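Local coordinates for protein MATE family efflux transporter (Vibrio cholerae, PDB 6IDP) that probably exports drugs and other toxic compounds across the bacterial membrane, its conformational changes depending on protons, as a member of the MATE family of multidrug transporters, at residues 58-63 with 103-108; 84-89 with 222-227; 160-165 with 205-210; 280-285 with 314-319. All coordinates share one frame; numbering follows the deposited sequence.

Interaction 1 (58-63 with 103-108); sequences MVIIGI and ALIALV. With OLC ((2R)-2,3-dihydroxypropyl (9Z)-octadec-9-enoate), chain R.
The backbone N of Ile63, one of the two isoleucines that meet Ile105, is gripped by two carbonyls of its own helix: it donates to Val59 O over 3.0 Å, with a second, weak bond to Ile60 O. This ordinary helical bonding presents Ile60 and Ile63, one turn apart, to the neighbouring helix, and the contact itself is wholly aliphatic. Ile105 answers with both of its branches. Its CG2 methyl takes the CD1 end of Ile60, with 3.6 Å between Ile60 CD1 and Ile105 CG2, and the two side chains run alongside each other head to tail. On Ile60 a bend at the second torsion (chi2 -58°) swings CD1 over to Ile105, although the side chain leaves the backbone obliquely to the other helix. Ile63 runs extended (chi2 173°), which carries CD1 out toward Ile105; the approach of Ile63 CD1 to Ile105 CG1 is looser, 4.3 Å. On another flank of segment 103-108 a monoolein chain takes over the packing: its C14 lies 3.7 Å from Ala106 CB and its C9 lies 3.6 Å from Leu107 CD1. The isoleucines thus join helix 54-80 to helix 84-111, the next long helix in the chain. Around this pair, Met58 and Ile63 rest on Pro248 and Met241 of helix 226-259, whereas Ala103 and Ala106 lean on Trp142 and Leu138 of helix 124-156.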
# COMPACT_ATOMS: atom_id res chain seq x y z
N MET A 58 -7.75 -7.92 -1.18
CA MET A 58 -7.55 -6.77 -0.31
C MET A 58 -7.27 -7.21 1.12
O MET A 58 -6.44 -6.60 1.82
CB MET A 58 -8.77 -5.85 -0.33
CG MET A 58 -9.00 -5.14 -1.65
SD MET A 58 -10.19 -3.79 -1.46
CE MET A 58 -11.52 -4.64 -0.61
N VAL A 59 -7.96 -8.26 1.56
CA VAL A 59 -7.77 -8.81 2.89
C VAL A 59 -6.36 -9.35 3.08
O VAL A 59 -5.70 -9.06 4.08
CB VAL A 59 -8.80 -9.92 3.18
CG1 VAL A 59 -8.39 -10.73 4.40
CG2 VAL A 59 -10.19 -9.31 3.37
N ILE A 60 -5.89 -10.14 2.11
CA ILE A 60 -4.54 -10.69 2.17
C ILE A 60 -3.50 -9.58 2.13
O ILE A 60 -2.53 -9.60 2.90
CB ILE A 60 -4.27 -11.67 1.01
CG1 ILE A 60 -5.35 -12.74 0.93
CG2 ILE A 60 -2.89 -12.30 1.16
CD1 ILE A 60 -5.51 -13.54 2.19
N ILE A 61 -3.71 -8.61 1.25
CA ILE A 61 -2.79 -7.49 1.12
C ILE A 61 -2.76 -6.67 2.40
O ILE A 61 -1.69 -6.30 2.89
CB ILE A 61 -3.16 -6.59 -0.08
CG1 ILE A 61 -3.03 -7.37 -1.39
CG2 ILE A 61 -2.27 -5.36 -0.12
CD1 ILE A 61 -1.67 -8.00 -1.59
N GLY A 62 -3.94 -6.40 2.95
CA GLY A 62 -4.05 -5.67 4.21
C GLY A 62 -3.32 -6.37 5.34
O GLY A 62 -2.75 -5.72 6.23
N ILE A 63 -3.32 -7.69 5.32
CA ILE A 63 -2.66 -8.48 6.35
C ILE A 63 -1.14 -8.45 6.19
O ILE A 63 -0.42 -8.21 7.16
CB ILE A 63 -3.16 -9.94 6.33
CG1 ILE A 63 -4.55 -10.02 6.96
CG2 ILE A 63 -2.19 -10.85 7.07
CD1 ILE A 63 -5.20 -11.39 6.83
N ALA A 103 -0.63 -19.03 5.21
CA ALA A 103 -1.03 -20.38 4.84
C ALA A 103 -2.34 -20.78 5.51
O ALA A 103 -3.23 -21.33 4.86
CB ALA A 103 0.07 -21.38 5.19
N LEU A 104 -2.44 -20.50 6.80
CA LEU A 104 -3.68 -20.75 7.54
C LEU A 104 -4.83 -19.93 6.97
O LEU A 104 -5.94 -20.45 6.81
CB LEU A 104 -3.50 -20.42 9.03
CG LEU A 104 -2.73 -21.44 9.87
CD1 LEU A 104 -2.66 -20.99 11.32
CD2 LEU A 104 -3.35 -22.82 9.75
N ILE A 105 -4.58 -18.66 6.67
CA ILE A 105 -5.59 -17.80 6.09
C ILE A 105 -6.06 -18.35 4.74
O ILE A 105 -7.26 -18.46 4.50
CB ILE A 105 -5.08 -16.36 5.89
CG1 ILE A 105 -4.79 -15.70 7.24
CG2 ILE A 105 -6.11 -15.53 5.14
CD1 ILE A 105 -6.02 -15.48 8.09
N ALA A 106 -5.11 -18.70 3.88
CA ALA A 106 -5.43 -19.23 2.56
C ALA A 106 -6.28 -20.49 2.64
O ALA A 106 -7.19 -20.69 1.84
CB ALA A 106 -4.14 -19.50 1.78
N LEU A 107 -5.97 -21.35 3.61
CA LEU A 107 -6.69 -22.60 3.80
C LEU A 107 -8.16 -22.38 4.16
O LEU A 107 -9.05 -23.00 3.57
CB LEU A 107 -6.02 -23.44 4.89
CG LEU A 107 -6.77 -24.68 5.38
CD1 LEU A 107 -7.06 -25.64 4.24
CD2 LEU A 107 -5.99 -25.38 6.49
N VAL A 108 -8.42 -21.50 5.12
CA VAL A 108 -9.79 -21.28 5.59
C VAL A 108 -10.61 -20.49 4.57
O VAL A 108 -11.83 -20.60 4.54
CB VAL A 108 -9.82 -20.55 6.95
CG1 VAL A 108 -8.93 -21.27 7.95
CG2 VAL A 108 -9.39 -19.10 6.80
C18 OLC R . 1.25 -22.50 0.89
C10 OLC R . -5.90 -25.68 0.64
C9 OLC R . -6.56 -26.84 0.87
C17 OLC R . 0.24 -22.17 -0.19
C11 OLC R . -5.93 -25.01 -0.71
C8 OLC R . -7.35 -27.51 -0.24
C16 OLC R . -1.15 -22.20 0.40
C12 OLC R . -5.80 -23.51 -0.55
C7 OLC R . -8.03 -28.75 0.31
C15 OLC R . -2.19 -22.29 -0.70
C13 OLC R . -4.51 -23.04 -1.19
C6 OLC R . -9.22 -29.09 -0.56
C14 OLC R . -3.53 -22.64 -0.10
C5 OLC R . -10.38 -29.52 0.32

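Interaction 2 (84-89 with 222-227); sequences TEYAKQ and QDLNIS. With OLC ((2R)-2,3-dihydroxypropyl (9Z)-octadec-9-enoate), chain J; OLC ((2R)-2,3-dihydroxypropyl (9Z)-octadec-9-enoate), chain C.
The phenol ring of Tyr86 meets Leu224 at its edge and a monoolein tail over one face. Leu224 CD1 sits near the ring plane beside the CD1-CE1 bond, 3.7 Å from Tyr86 CE1, and the two side chains lie roughly perpendicular. Above the face, C16 of the lipid lies 3.5 Å from Tyr86 CG, displaced toward the rim, and C15 and C14 continue over the ring. With Tyr86 CG anti to the backbone N (chi1 174°), the ring is carried toward Leu224 although the side chain sets out obliquely to it. The second flat group is the amide of Gln89, whose extended chain passes alongside Leu224, running the other way, and brings Gln89 OE1 to 3.8 Å from Leu224 CD1. Both ends of this buried amide find polar partners: NE2 is hydrogen-bonded to Gln220 O, while Gln89 OE1 accepts from a water at 3.0 Å. The same water donates weakly to Asp223 O, an indirect link between the segments. Beyond Leu224 the loop turns into helix 226-259, where Asn225 is the N-cap, its OD1 accepting from Gln228 N. A capped helix start after an irregular linker is consistent with the connection between the two helical lobes of MATE transporters; here the linker rests on the first turns of helix 84-111 through Leu224, with the Gln89 NE2 to Gln220 O bond beside it.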
# COMPACT_ATOMS: atom_id res chain seq x y z
N THR A 84 22.05 -6.42 17.53
CA THR A 84 22.32 -7.13 16.28
C THR A 84 21.73 -8.53 16.22
O THR A 84 21.10 -8.91 15.24
CB THR A 84 23.84 -7.22 16.04
OG1 THR A 84 24.41 -5.92 16.11
CG2 THR A 84 24.12 -7.84 14.68
N GLU A 85 21.95 -9.32 17.28
CA GLU A 85 21.45 -10.68 17.33
C GLU A 85 19.92 -10.70 17.34
O GLU A 85 19.29 -11.44 16.59
CB GLU A 85 21.99 -11.42 18.55
CG GLU A 85 21.52 -12.86 18.67
CD GLU A 85 22.08 -13.76 17.59
OE1 GLU A 85 21.43 -14.78 17.26
OE2 GLU A 85 23.17 -13.45 17.06
N TYR A 86 19.34 -9.87 18.19
CA TYR A 86 17.90 -9.82 18.37
C TYR A 86 17.18 -9.40 17.09
O TYR A 86 16.11 -9.92 16.78
CB TYR A 86 17.54 -8.88 19.53
CG TYR A 86 16.07 -8.64 19.71
CD1 TYR A 86 15.20 -9.67 20.03
CD2 TYR A 86 15.54 -7.36 19.59
CE1 TYR A 86 13.85 -9.45 20.21
CE2 TYR A 86 14.19 -7.12 19.77
CZ TYR A 86 13.35 -8.17 20.07
OH TYR A 86 12.00 -7.93 20.25
N ALA A 87 17.78 -8.47 16.36
CA ALA A 87 17.18 -7.97 15.13
C ALA A 87 17.08 -9.06 14.05
O ALA A 87 16.07 -9.15 13.35
CB ALA A 87 17.96 -6.78 14.60
N LYS A 88 18.11 -9.87 13.91
CA LYS A 88 18.10 -10.91 12.88
C LYS A 88 17.31 -12.14 13.32
O LYS A 88 16.84 -12.91 12.49
CB LYS A 88 19.52 -11.30 12.48
CG LYS A 88 20.31 -12.05 13.52
CD LYS A 88 21.64 -12.50 12.93
CE LYS A 88 22.44 -13.31 13.92
NZ LYS A 88 23.70 -13.84 13.31
N GLN A 89 17.16 -12.32 14.63
CA GLN A 89 16.25 -13.35 15.14
C GLN A 89 14.82 -12.96 14.83
O GLN A 89 13.99 -13.80 14.48
CB GLN A 89 16.43 -13.54 16.65
CG GLN A 89 17.71 -14.23 17.06
CD GLN A 89 17.91 -14.21 18.56
OE1 GLN A 89 17.54 -13.25 19.24
NE2 GLN A 89 18.50 -15.27 19.10
N GLN A 222 17.47 -19.72 20.67
CA GLN A 222 17.69 -20.26 22.01
C GLN A 222 17.49 -19.21 23.10
O GLN A 222 16.97 -19.52 24.18
CB GLN A 222 19.09 -20.87 22.11
CG GLN A 222 19.30 -22.13 21.28
CD GLN A 222 19.58 -21.84 19.82
OE1 GLN A 222 19.65 -20.69 19.40
NE2 GLN A 222 19.75 -22.90 19.03
N ASP A 223 17.91 -17.98 22.83
CA ASP A 223 17.82 -16.92 23.83
C ASP A 223 16.74 -15.89 23.50
O ASP A 223 16.73 -14.80 24.08
CB ASP A 223 19.17 -16.22 23.99
N LEU A 224 15.85 -16.23 22.58
CA LEU A 224 14.80 -15.30 22.16
C LEU A 224 13.52 -15.49 22.95
O LEU A 224 12.98 -16.59 23.03
CB LEU A 224 14.51 -15.47 20.66
CG LEU A 224 13.40 -14.58 20.09
CD1 LEU A 224 13.83 -13.12 20.07
CD2 LEU A 224 13.00 -15.04 18.69
N ASN A 225 13.03 -14.40 23.55
CA ASN A 225 11.73 -14.42 24.21
C ASN A 225 10.63 -14.28 23.16
O ASN A 225 10.30 -13.17 22.73
CB ASN A 225 11.63 -13.30 25.24
CG ASN A 225 10.47 -13.49 26.21
OD1 ASN A 225 9.44 -14.05 25.86
ND2 ASN A 225 10.64 -13.01 27.43
N ILE A 226 10.07 -15.41 22.75
CA ILE A 226 9.08 -15.44 21.67
C ILE A 226 7.81 -14.67 22.02
O ILE A 226 7.33 -13.86 21.23
CB ILE A 226 8.72 -16.90 21.30
CG1 ILE A 226 9.92 -17.60 20.67
CG2 ILE A 226 7.54 -16.94 20.34
CD1 ILE A 226 9.65 -19.03 20.24
N SER A 227 7.28 -14.90 23.22
CA SER A 227 6.08 -14.21 23.68
C SER A 227 6.28 -12.69 23.69
O SER A 227 5.37 -11.93 23.36
CB SER A 227 5.70 -14.70 25.08
OG SER A 227 4.48 -14.12 25.51
C18 OLC J . 18.84 -7.55 23.75
C17 OLC J . 17.41 -7.33 24.19
C16 OLC J . 16.47 -7.83 23.12
C15 OLC J . 15.04 -7.53 23.52
C13 OLC J . 13.38 -5.73 23.88
C14 OLC J . 14.80 -6.03 23.45
C10 OLC C . 6.89 -23.18 8.28
C9 OLC C . 8.00 -23.29 9.05
C11 OLC C . 6.10 -24.41 7.89
C8 OLC C . 8.47 -24.64 9.53
C24 OLC C . 16.93 -23.88 16.66
C12 OLC C . 5.30 -24.10 6.64
C7 OLC C . 9.92 -24.55 9.93
C13 OLC C . 4.43 -22.89 6.88
C6 OLC C . 10.09 -25.02 11.36
C14 OLC C . 3.76 -22.49 5.58
C5 OLC C . 9.58 -23.97 12.31
C4 OLC C . 10.60 -22.86 12.45
C3 OLC C . 11.03 -22.72 13.90
C2 OLC C . 12.27 -23.55 14.16
C21 OLC C . 14.80 -22.62 16.78
C1 OLC C . 13.24 -22.78 15.03
C22 OLC C . 15.81 -23.43 17.58
O19 OLC C . 13.24 -21.57 15.00
O25 OLC C . 17.65 -24.93 17.27
O23 OLC C . 16.34 -22.62 18.60
O20 OLC C . 14.14 -23.46 15.86
O HOH W 1 17.31 -12.21 22.05

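Interaction 3 (160-165 with 205-210); sequences TLLPGT and AIVAPK. With OLC ((2R)-2,3-dihydroxypropyl (9Z)-octadec-9-enoate), chain K.
The apolar contacts centre on Leu162, whose two methyls lie against Lys210 and Val207. Leu162 CD1 comes within 3.9 Å of Lys210 CD, and Leu162 CD2 reaches the same methylene as well as Lys210 CB, so the aliphatic part of the lysine does the touching. A turn at its last torsion (chi4 51°) bends the ammonium end out of line with these methylenes. Val207 is met more loosely, with 4.2 Å from Leu162 CD2 to Val207 CG2. The two segments belong to consecutive helices, 161-184 and 189-213, which run in roughly opposite senses and are inclined to each other; the contact joins them near the start of the first and the end of the second, at the open end of a helical hairpin. Val207 also packs on Leu147 and Tyr150 of helix 124-156. The polar bonds do not link the two segments. Leu161 O takes both Thr165 N and Thr165 OG1, each at 2.8 Å and from opposite faces of the carbonyl plane; Leu162 N is bonded to Asn159 OD1, just ahead of the helix, and Thr160 OG1 to Met17 O of helix 5-39. Pro209, without an N-H, interrupts the helical bonding and kinks the second helix. Ala205 CB touches C17 of a monoolein chain at 3.8 Å, and Pro209 lies near the same lipid.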
# COMPACT_ATOMS: atom_id res chain seq x y z
N THR A 160 16.62 -0.63 0.33
CA THR A 160 15.47 -0.56 -0.57
C THR A 160 15.85 -0.88 -2.01
O THR A 160 15.00 -1.20 -2.83
CB THR A 160 14.81 0.84 -0.53
OG1 THR A 160 15.80 1.84 -0.82
CG2 THR A 160 14.21 1.12 0.84
N LEU A 161 17.15 -0.81 -2.31
CA LEU A 161 17.63 -1.05 -3.67
C LEU A 161 17.33 -2.47 -4.12
O LEU A 161 16.88 -2.69 -5.25
CB LEU A 161 19.14 -0.77 -3.76
CG LEU A 161 19.78 -0.88 -5.14
CD1 LEU A 161 19.09 0.04 -6.13
CD2 LEU A 161 21.27 -0.58 -5.07
N LEU A 162 17.59 -3.44 -3.25
CA LEU A 162 17.37 -4.84 -3.59
C LEU A 162 15.89 -5.19 -3.78
O LEU A 162 15.53 -5.80 -4.78
CB LEU A 162 18.01 -5.75 -2.54
CG LEU A 162 17.92 -7.27 -2.76
CD1 LEU A 162 18.52 -7.66 -4.10
CD2 LEU A 162 18.61 -8.00 -1.62
N PRO A 163 15.01 -4.81 -2.82
CA PRO A 163 13.59 -5.06 -3.10
C PRO A 163 13.08 -4.27 -4.30
O PRO A 163 12.27 -4.79 -5.06
CB PRO A 163 12.89 -4.62 -1.81
CG PRO A 163 13.86 -3.77 -1.09
CD PRO A 163 15.21 -4.31 -1.44
N GLY A 164 13.54 -3.03 -4.46
CA GLY A 164 13.12 -2.21 -5.58
C GLY A 164 13.50 -2.83 -6.91
O GLY A 164 12.70 -2.88 -7.84
N THR A 165 14.74 -3.31 -6.99
CA THR A 165 15.24 -3.95 -8.20
C THR A 165 14.47 -5.23 -8.52
O THR A 165 14.12 -5.48 -9.67
CB THR A 165 16.75 -4.26 -8.06
OG1 THR A 165 17.49 -3.03 -8.01
CG2 THR A 165 17.24 -5.09 -9.23
N ALA A 205 13.64 -16.96 -4.69
CA ALA A 205 14.87 -17.71 -4.89
C ALA A 205 16.10 -16.81 -4.91
O ALA A 205 17.20 -17.24 -4.59
CB ALA A 205 14.79 -18.52 -6.18
N ILE A 206 15.91 -15.55 -5.29
CA ILE A 206 17.01 -14.60 -5.38
C ILE A 206 17.26 -13.85 -4.06
O ILE A 206 18.41 -13.70 -3.64
CB ILE A 206 16.78 -13.57 -6.51
CG1 ILE A 206 16.79 -14.26 -7.87
CG2 ILE A 206 17.84 -12.48 -6.47
CD1 ILE A 206 16.51 -13.33 -9.03
N VAL A 207 16.19 -13.41 -3.41
CA VAL A 207 16.33 -12.53 -2.25
C VAL A 207 16.67 -13.29 -0.96
O VAL A 207 17.38 -12.76 -0.10
CB VAL A 207 15.05 -11.68 -2.03
CG1 VAL A 207 13.88 -12.55 -1.58
CG2 VAL A 207 15.31 -10.56 -1.03
N ALA A 208 16.18 -14.52 -0.84
CA ALA A 208 16.36 -15.29 0.39
C ALA A 208 17.83 -15.63 0.69
O ALA A 208 18.27 -15.49 1.83
CB ALA A 208 15.52 -16.56 0.34
N PRO A 209 18.60 -16.08 -0.32
CA PRO A 209 20.01 -16.33 0.02
C PRO A 209 20.79 -15.04 0.29
O PRO A 209 21.76 -15.07 1.05
CB PRO A 209 20.56 -17.04 -1.23
CG PRO A 209 19.62 -16.67 -2.33
CD PRO A 209 18.28 -16.55 -1.68
N LYS A 210 20.38 -13.94 -0.32
CA LYS A 210 21.04 -12.66 -0.08
C LYS A 210 20.76 -12.18 1.34
O LYS A 210 21.66 -11.67 2.02
CB LYS A 210 20.57 -11.62 -1.10
CG LYS A 210 21.27 -11.71 -2.45
CD LYS A 210 20.49 -10.98 -3.53
CE LYS A 210 21.35 -10.67 -4.74
NZ LYS A 210 22.07 -11.87 -5.25
C18 OLC K . 16.43 -18.17 -10.78
C17 OLC K . 16.77 -18.73 -9.42
C16 OLC K . 18.20 -18.38 -9.06
C12 OLC K . 21.57 -18.50 -5.43
C15 OLC K . 18.52 -18.91 -7.68
C13 OLC K . 20.23 -19.03 -5.90
C14 OLC K . 19.90 -18.44 -7.25

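Interaction 4 (280-285 with 314-319); sequences LVAVLA and CQFVLG. With OLC ((2R)-2,3-dihydroxypropyl (9Z)-octadec-9-enoate), chain P; OLC ((2R)-2,3-dihydroxypropyl (9Z)-octadec-9-enoate), chain N.
Val283 and Val317 mark the closest approach of the two backbones, their CA atoms 6.6 Å apart, where the first turn of helix 281-299 lies against the middle of helix 303-330. Just before that turn Leu280 leaves helical backbone angles and separates helix 263-279 from helix 281-299; its carbonyl O still accepts from Leu284 N, which starts the new helix. The valine side chains stand nearly square to each other. Val283 CG2 is set opposite the fork of Val317, 4.0 Å from Val317 CG1 and equally far from Val317 CG2. With CG1 of Val283 anti to the backbone N (chi1 180°), CG2 is the branch turned to Val317. Next to Val317 in the chain, Phe316 points toward the other helix, and Ala282 CB meets its ring at the edge, near the plane, 4.2 Å from Phe316 CE2. A monoolein tail lies over one ring face: its C13 is 3.6 Å from Phe316 CG, and C16 and C17 follow on toward CZ. Phe320 stacks with the Phe316 ring and also touches Ala282. A second lipid approaches Val281, with 3.6 Å from its C13 to Val281 CG1; Val281 packs besides on Leu22, Val25 and Met29 of helix 5-39. Methyls and a ring edge supply the contact between the segments, and lipid methylenes cover one ring face. Such contacts have little directionality, so the fit rests on shape and dispersion, as suits helices buried in a membrane, and protein and lipid can share a single apolar surface around Phe316.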
# COMPACT_ATOMS: atom_id res chain seq x y z
N LEU A 280 0.22 10.32 -6.54
CA LEU A 280 0.76 10.15 -5.20
C LEU A 280 1.76 8.99 -5.11
O LEU A 280 2.04 8.49 -4.02
CB LEU A 280 -0.37 9.92 -4.20
CG LEU A 280 -1.16 11.14 -3.71
CD1 LEU A 280 -2.45 10.70 -3.04
CD2 LEU A 280 -0.32 12.00 -2.77
N VAL A 281 2.30 8.57 -6.25
CA VAL A 281 3.18 7.41 -6.27
C VAL A 281 4.51 7.70 -5.56
O VAL A 281 5.11 6.80 -4.98
CB VAL A 281 3.44 6.92 -7.72
CG1 VAL A 281 4.25 7.94 -8.51
CG2 VAL A 281 4.12 5.56 -7.72
N ALA A 282 4.97 8.95 -5.59
CA ALA A 282 6.21 9.30 -4.91
C ALA A 282 6.01 9.30 -3.40
O ALA A 282 6.91 8.92 -2.65
CB ALA A 282 6.73 10.64 -5.38
N VAL A 283 4.84 9.75 -2.96
CA VAL A 283 4.51 9.74 -1.55
C VAL A 283 4.39 8.29 -1.08
O VAL A 283 4.88 7.93 -0.00
CB VAL A 283 3.21 10.50 -1.25
CG1 VAL A 283 2.90 10.47 0.23
CG2 VAL A 283 3.33 11.94 -1.73
N LEU A 284 3.76 7.46 -1.91
CA LEU A 284 3.61 6.04 -1.63
C LEU A 284 4.97 5.37 -1.44
O LEU A 284 5.17 4.60 -0.50
CB LEU A 284 2.82 5.36 -2.76
CG LEU A 284 2.10 4.05 -2.45
CD1 LEU A 284 3.01 2.83 -2.66
CD2 LEU A 284 1.52 4.06 -1.04
N ALA A 285 5.91 5.67 -2.34
CA ALA A 285 7.26 5.14 -2.24
C ALA A 285 7.92 5.56 -0.93
O ALA A 285 8.66 4.79 -0.31
CB ALA A 285 8.10 5.61 -3.42
N CYS A 314 8.18 16.25 4.46
CA CYS A 314 6.95 17.03 4.33
C CYS A 314 7.11 18.15 3.32
O CYS A 314 6.19 18.45 2.56
CB CYS A 314 6.52 17.60 5.69
SG CYS A 314 5.83 16.38 6.82
N GLN A 315 8.29 18.78 3.30
CA GLN A 315 8.57 19.84 2.34
C GLN A 315 8.50 19.32 0.91
O GLN A 315 7.90 19.96 0.05
CB GLN A 315 9.95 20.45 2.60
CG GLN A 315 10.02 21.32 3.84
CD GLN A 315 11.43 21.74 4.18
OE1 GLN A 315 12.27 21.89 3.29
NE2 GLN A 315 11.71 21.92 5.46
N PHE A 316 9.11 18.17 0.67
CA PHE A 316 9.07 17.58 -0.66
C PHE A 316 7.64 17.28 -1.09
O PHE A 316 7.23 17.67 -2.18
CB PHE A 316 9.91 16.29 -0.72
CG PHE A 316 9.72 15.52 -2.00
CD1 PHE A 316 10.39 15.89 -3.16
CD2 PHE A 316 8.86 14.44 -2.05
CE1 PHE A 316 10.21 15.18 -4.34
CE2 PHE A 316 8.67 13.72 -3.23
CZ PHE A 316 9.35 14.10 -4.37
N VAL A 317 6.89 16.61 -0.23
CA VAL A 317 5.52 16.22 -0.53
C VAL A 317 4.64 17.41 -0.90
O VAL A 317 3.94 17.39 -1.91
CB VAL A 317 4.88 15.46 0.64
CG1 VAL A 317 3.38 15.31 0.43
CG2 VAL A 317 5.53 14.10 0.81
N LEU A 318 4.69 18.46 -0.08
CA LEU A 318 3.92 19.67 -0.34
C LEU A 318 4.33 20.33 -1.66
O LEU A 318 3.47 20.70 -2.46
CB LEU A 318 4.08 20.66 0.81
CG LEU A 318 3.42 20.21 2.11
CD1 LEU A 318 3.62 21.24 3.21
CD2 LEU A 318 1.94 19.97 1.86
N GLY A 319 5.63 20.46 -1.87
CA GLY A 319 6.14 21.08 -3.09
C GLY A 319 5.85 20.26 -4.34
O GLY A 319 5.39 20.79 -5.35
C18 OLC P . 12.01 9.92 -5.75
C10 OLC P . 14.69 15.79 -2.16
C9 OLC P . 15.75 16.52 -2.58
C17 OLC P . 11.47 11.30 -5.42
C11 OLC P . 14.89 14.53 -1.35
C8 OLC P . 17.17 16.10 -2.25
C16 OLC P . 12.37 11.96 -4.39
C12 OLC P . 13.58 14.07 -0.74
C7 OLC P . 18.14 16.75 -3.21
C15 OLC P . 12.04 11.43 -3.01
C13 OLC P . 12.68 13.49 -1.81
C6 OLC P . 18.86 17.90 -2.54
C14 OLC P . 13.00 12.02 -2.01
C5 OLC P . 19.90 17.36 -1.59
C18 OLC N . 0.74 12.90 -13.12
C17 OLC N . 1.61 12.77 -11.89
C16 OLC N . 2.77 11.84 -12.18
C12 OLC N . 6.88 9.75 -10.47
C15 OLC N . 3.65 11.71 -10.96
C13 OLC N . 5.79 10.76 -10.17
C14 OLC N . 4.70 10.65 -11.21

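Overall arrangement
Interaction 4 is the buried contact of the set, its centre about 14 Å from the centre of the chain; the other three are partly buried, and interaction 2, its centre about 28 Å away, lies farthest out. Interactions 1 and 2 both use helix 84-111, yet their nearest atoms are about 14 Å apart. Interactions 1 and 4 fall on opposite sides of the chain's centre and in different MatE ranges, whereas the nearest atoms of interactions 3 and 4 are about 7 Å apart, without touching. Chemistry follows place: interactions 1 and 4 are purely apolar, interaction 3 adds a lysine's methylenes, and the peripheral interaction 2 brings in a glutamine and a bridging water. Monoolein borders all four, as expected of a membrane protein.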